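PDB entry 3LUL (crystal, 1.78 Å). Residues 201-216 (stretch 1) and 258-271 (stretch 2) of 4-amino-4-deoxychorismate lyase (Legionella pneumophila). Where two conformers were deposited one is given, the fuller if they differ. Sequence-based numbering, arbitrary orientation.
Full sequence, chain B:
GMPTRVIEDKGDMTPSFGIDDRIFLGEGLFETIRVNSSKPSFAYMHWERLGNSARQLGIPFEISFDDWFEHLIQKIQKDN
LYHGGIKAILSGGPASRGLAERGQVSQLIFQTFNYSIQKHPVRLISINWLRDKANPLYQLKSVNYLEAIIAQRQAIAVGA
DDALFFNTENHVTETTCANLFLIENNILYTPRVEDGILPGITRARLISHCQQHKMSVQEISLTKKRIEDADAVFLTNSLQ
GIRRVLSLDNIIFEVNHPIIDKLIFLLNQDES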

# COMPACT_ATOMS: atom_id res chain seq x y z
N ILE B 201 16.23 -6.26 10.15
CA ILE B 201 17.69 -6.36 10.32
C ILE B 201 18.04 -6.39 11.82
O ILE B 201 18.94 -7.11 12.21
CB ILE B 201 18.43 -5.22 9.60
CG1 ILE B 201 18.32 -5.45 8.07
CG2 ILE B 201 19.92 -5.11 10.00
CD1 ILE B 201 18.65 -4.21 7.24
N THR B 202 17.36 -5.58 12.61
CA THR B 202 17.69 -5.48 14.03
C THR B 202 17.33 -6.78 14.70
O THR B 202 18.12 -7.33 15.47
CB THR B 202 17.02 -4.24 14.68
OG1 THR B 202 17.24 -3.08 13.87
CG2 THR B 202 17.61 -3.96 16.07
N ARG B 203 16.14 -7.29 14.37
CA ARG B 203 15.67 -8.61 14.79
C ARG B 203 16.70 -9.69 14.48
O ARG B 203 17.05 -10.49 15.33
CB ARG B 203 14.34 -8.93 14.06
CG ARG B 203 13.82 -10.36 14.18
CD ARG B 203 12.65 -10.65 13.23
NE ARG B 203 12.08 -11.99 13.43
CZ ARG B 203 12.61 -13.14 12.98
NH1 ARG B 203 13.73 -13.16 12.28
NH2 ARG B 203 12.04 -14.29 13.28
N ALA B 204 17.18 -9.71 13.23
CA ALA B 204 18.19 -10.69 12.80
C ALA B 204 19.49 -10.59 13.60
O ALA B 204 20.08 -11.61 14.00
CB ALA B 204 18.48 -10.51 11.29
N ARG B 205 19.95 -9.35 13.83
CA ARG B 205 21.18 -9.10 14.62
C ARG B 205 21.02 -9.58 16.05
O ARG B 205 21.92 -10.20 16.62
CB ARG B 205 21.55 -7.61 14.63
CG ARG B 205 22.07 -7.05 13.28
CD ARG B 205 22.07 -5.53 13.35
NE ARG B 205 22.87 -5.08 14.49
CZ ARG B 205 22.71 -3.94 15.16
NH1 ARG B 205 21.79 -3.05 14.81
NH2 ARG B 205 23.51 -3.67 16.19
N LEU B 206 19.86 -9.31 16.63
CA LEU B 206 19.57 -9.70 18.01
C LEU B 206 19.60 -11.23 18.16
O LEU B 206 20.21 -11.76 19.07
CB LEU B 206 18.23 -9.11 18.44
CG LEU B 206 17.84 -9.18 19.91
CD1 LEU B 206 16.84 -8.10 20.19
CD2 LEU B 206 17.30 -10.55 20.30
N ILE B 207 18.95 -11.93 17.23
CA ILE B 207 18.97 -13.39 17.21
C ILE B 207 20.40 -13.94 17.12
O ILE B 207 20.76 -14.84 17.87
CB ILE B 207 18.05 -13.96 16.10
CG1 ILE B 207 16.59 -13.65 16.43
CG2 ILE B 207 18.21 -15.48 15.95
CD1 ILE B 207 15.64 -13.86 15.26
N SER B 208 21.22 -13.36 16.25
CA SER B 208 22.63 -13.76 16.10
C SER B 208 23.39 -13.58 17.40
O SER B 208 24.09 -14.48 17.83
CB SER B 208 23.32 -12.96 14.98
OG SER B 208 22.88 -13.36 13.71
N HIS B 209 23.26 -12.40 18.01
CA HIS B 209 23.86 -12.15 19.32
C HIS B 209 23.46 -13.19 20.37
O HIS B 209 24.30 -13.65 21.13
CB HIS B 209 23.52 -10.75 19.86
CG HIS B 209 24.34 -9.65 19.26
ND1 HIS B 209 25.71 -9.61 19.35
CD2 HIS B 209 23.97 -8.54 18.57
CE1 HIS B 209 26.16 -8.54 18.72
NE2 HIS B 209 25.12 -7.88 18.23
N CYS B 210 22.18 -13.56 20.41
CA CYS B 210 21.70 -14.53 21.40
C CYS B 210 22.36 -15.88 21.14
O CYS B 210 22.83 -16.53 22.07
CB CYS B 210 20.17 -14.67 21.35
SG CYS B 210 19.33 -13.21 22.03
N GLN B 211 22.42 -16.26 19.87
CA GLN B 211 23.06 -17.53 19.47
C GLN B 211 24.52 -17.58 19.84
O GLN B 211 24.98 -18.57 20.39
CB GLN B 211 22.85 -17.81 17.98
CG GLN B 211 21.44 -18.27 17.68
CD GLN B 211 21.02 -18.17 16.23
OE1 GLN B 211 21.71 -17.61 15.37
NE2 GLN B 211 19.85 -18.70 15.95
N GLN B 212 25.23 -16.48 19.58
CA GLN B 212 26.64 -16.39 19.94
C GLN B 212 26.82 -16.47 21.44
O GLN B 212 27.78 -17.04 21.88
CB GLN B 212 27.27 -15.08 19.46
CG GLN B 212 27.46 -14.94 17.95
CD GLN B 212 27.74 -13.50 17.52
OE1 GLN B 212 26.97 -12.90 16.76
NE2 GLN B 212 28.85 -12.94 18.01
N HIS B 213 25.90 -15.88 22.20
CA HIS B 213 25.97 -15.86 23.67
C HIS B 213 25.21 -17.00 24.37
O HIS B 213 25.14 -17.02 25.61
CB HIS B 213 25.53 -14.47 24.18
CG HIS B 213 26.52 -13.39 23.86
ND1 HIS B 213 27.43 -12.92 24.77
CD2 HIS B 213 26.76 -12.71 22.71
CE1 HIS B 213 28.20 -12.01 24.20
NE2 HIS B 213 27.81 -11.86 22.95
N LYS B 214 24.73 -17.99 23.60
CA LYS B 214 23.91 -19.13 24.09
C LYS B 214 22.78 -18.66 25.06
O LYS B 214 22.52 -19.27 26.11
CB LYS B 214 24.82 -20.20 24.71
CG LYS B 214 25.94 -20.70 23.74
N MSE B 215 22.13 -17.55 24.68
CA MSE B 215 20.94 -17.03 25.36
C MSE B 215 19.76 -17.57 24.57
O MSE B 215 19.67 -17.37 23.35
CB MSE B 215 20.92 -15.49 25.34
CG MSE B 215 22.09 -14.82 26.09
SE MSE B 215 22.30 -12.98 25.58
CE MSE B 215 20.66 -12.33 26.42
N SER B 216 18.85 -18.26 25.28
CA SER B 216 17.80 -18.99 24.61
C SER B 216 16.85 -18.01 23.94
O SER B 216 16.35 -17.10 24.61
CB SER B 216 17.01 -19.86 25.60
OG SER B 216 16.05 -20.67 24.92
N PRO B 258 17.04 -7.78 32.91
CA PRO B 258 18.49 -7.83 32.61
C PRO B 258 18.82 -8.26 31.17
O PRO B 258 19.84 -7.80 30.61
CB PRO B 258 19.05 -8.84 33.63
CG PRO B 258 17.93 -9.23 34.51
CD PRO B 258 16.66 -8.60 34.07
N ILE B 259 17.98 -9.11 30.58
CA ILE B 259 18.18 -9.53 29.20
C ILE B 259 18.10 -8.35 28.25
O ILE B 259 18.91 -8.21 27.35
CB ILE B 259 17.18 -10.63 28.81
CG1 ILE B 259 17.52 -11.94 29.58
CG2 ILE B 259 17.12 -10.87 27.27
CD1 ILE B 259 16.59 -13.16 29.23
N ILE B 260 17.16 -7.45 28.51
CA ILE B 260 17.01 -6.24 27.69
C ILE B 260 18.26 -5.35 27.82
O ILE B 260 18.79 -4.87 26.79
CB ILE B 260 15.74 -5.45 28.03
CG1 ILE B 260 14.49 -6.32 27.74
CG2 ILE B 260 15.69 -4.11 27.23
CD1 ILE B 260 13.13 -5.70 28.15
N ASP B 261 18.77 -5.14 29.03
CA ASP B 261 19.99 -4.33 29.17
C ASP B 261 21.20 -4.94 28.46
O ASP B 261 21.97 -4.23 27.82
CB ASP B 261 20.34 -4.06 30.63
CG ASP B 261 19.24 -3.30 31.35
OD1 ASP B 261 18.78 -2.29 30.81
OD2 ASP B 261 18.82 -3.74 32.43
N LYS B 262 21.34 -6.26 28.55
CA LYS B 262 22.40 -6.96 27.84
C LYS B 262 22.27 -6.78 26.32
O LYS B 262 23.25 -6.50 25.63
CB LYS B 262 22.40 -8.46 28.18
CG LYS B 262 23.54 -9.19 27.47
CD LYS B 262 23.90 -10.53 28.08
CE LYS B 262 25.19 -11.07 27.46
NZ LYS B 262 25.58 -12.41 27.95
N LEU B 263 21.08 -6.98 25.78
CA LEU B 263 20.87 -6.84 24.34
C LEU B 263 21.11 -5.40 23.84
O LEU B 263 21.73 -5.21 22.80
CB LEU B 263 19.50 -7.37 23.95
CG LEU B 263 19.35 -8.88 24.15
CD1 LEU B 263 17.93 -9.27 23.81
CD2 LEU B 263 20.36 -9.70 23.32
N ILE B 264 20.68 -4.40 24.61
CA ILE B 264 20.99 -3.00 24.29
C ILE B 264 22.51 -2.78 24.21
O ILE B 264 23.03 -2.17 23.24
CB ILE B 264 20.39 -2.02 25.33
CG1 ILE B 264 18.87 -1.97 25.15
CG2 ILE B 264 21.03 -0.61 25.20
CD1 ILE B 264 18.14 -1.25 26.25
N PHE B 265 23.22 -3.32 25.19
CA PHE B 265 24.67 -3.20 25.20
C PHE B 265 25.27 -3.81 23.95
O PHE B 265 26.07 -3.17 23.26
CB PHE B 265 25.29 -3.81 26.47
CG PHE B 265 26.80 -3.78 26.45
CD1 PHE B 265 27.52 -4.80 25.86
CD2 PHE B 265 27.50 -2.73 27.02
CE1 PHE B 265 28.90 -4.78 25.83
CE2 PHE B 265 28.89 -2.70 27.00
CZ PHE B 265 29.58 -3.73 26.40
N LEU B 266 24.86 -5.04 23.63
CA LEU B 266 25.44 -5.76 22.49
C LEU B 266 25.15 -5.07 21.14
O LEU B 266 26.05 -4.90 20.32
CB LEU B 266 24.97 -7.21 22.49
CG LEU B 266 25.48 -8.07 23.65
CD1 LEU B 266 24.79 -9.41 23.66
CD2 LEU B 266 27.02 -8.20 23.57
N LEU B 267 23.91 -4.65 20.95
CA LEU B 267 23.55 -3.92 19.72
C LEU B 267 24.38 -2.65 19.61
O LEU B 267 24.82 -2.32 18.53
CB LEU B 267 22.06 -3.57 19.64
CG LEU B 267 21.07 -4.74 19.53
CD1 LEU B 267 19.65 -4.19 19.69
CD2 LEU B 267 21.19 -5.56 18.24
N ASN B 268 24.62 -2.00 20.74
CA ASN B 268 25.43 -0.77 20.78
C ASN B 268 26.88 -0.94 20.43
O ASN B 268 27.45 -0.04 19.83
CB ASN B 268 25.36 -0.09 22.16
CG ASN B 268 24.13 0.78 22.33
OD1 ASN B 268 23.35 0.97 21.39
ND2 ASN B 268 23.97 1.32 23.53
N GLN B 269 27.50 -2.06 20.83
CA GLN B 269 28.91 -2.26 20.53
C GLN B 269 29.16 -2.59 19.05
O GLN B 269 30.26 -2.38 18.55
CB GLN B 269 29.56 -3.25 21.50
CG GLN B 269 29.41 -4.73 21.22
CD GLN B 269 30.35 -5.52 22.10
OE1 GLN B 269 30.05 -6.64 22.50
NE2 GLN B 269 31.48 -4.92 22.43
N ASP B 270 28.13 -3.05 18.34
CA ASP B 270 28.32 -3.48 16.94
C ASP B 270 28.70 -2.34 16.02
O ASP B 270 27.91 -1.41 15.82
CB ASP B 270 27.07 -4.12 16.37
CG ASP B 270 26.60 -5.28 17.16
OD1 ASP B 270 27.44 -5.87 17.88
OD2 ASP B 270 25.40 -5.61 17.05
N GLU B 271 29.90 -2.45 15.45
CA GLU B 271 30.45 -1.46 14.52
C GLU B 271 30.36 -1.93 13.04
O GLU B 271 31.03 -1.36 12.17
CB GLU B 271 31.90 -1.15 14.90
O HOH W 1 25.37 -7.04 14.97

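Two helices, 201-212 and 258-269, cross steeply, their N-to-C directions 108° apart and their axes 10.4 Å apart at closest approach. The backbones come nearest at L206 and L263 (CA to CA 7.1 Å) and at H209 and L266 (CA to CA 7.3 Å).

The clearest bump is L267. Its CA-to-CB bond points sideways, yet the branched end reaches into a hollow formed by T202, R205, L206 and H209. Leucine suits this socket because its forked tip can touch several walls: CD1 lies 4.2 Å from T202 CG2, while CD2 lies over one face of the R205 guanidinium, 3.6 Å from NH2. Beside it, L266 serves two rings, with CB over the face of H209 (4.0 Å to the centroid) and CD1 over the face of H213 (4.1 Å). Deeper in, L263 CD1 meets L206 CD2 at 3.8 Å and L263 CD2 meets C210 SG at 3.9 Å. Beyond the helix, the long, flexible selenomethionine M215 lays SE 3.8 Å from K262 CD and CE 3.9 Å from I259 CG2.

Past the second helix, D270 adds charge. Its OD2 accepts nearly straight hydrogen bonds from R205 NH2 (2.8 Å, a salt bridge) and H209 NE2 (2.6 Å), both near the plane of their groups, while L267 covers one face of the R205 guanidinium and L266 one face of the H209 ring. R205 NH2 also makes a weak bond to L267 O (3.0 Å).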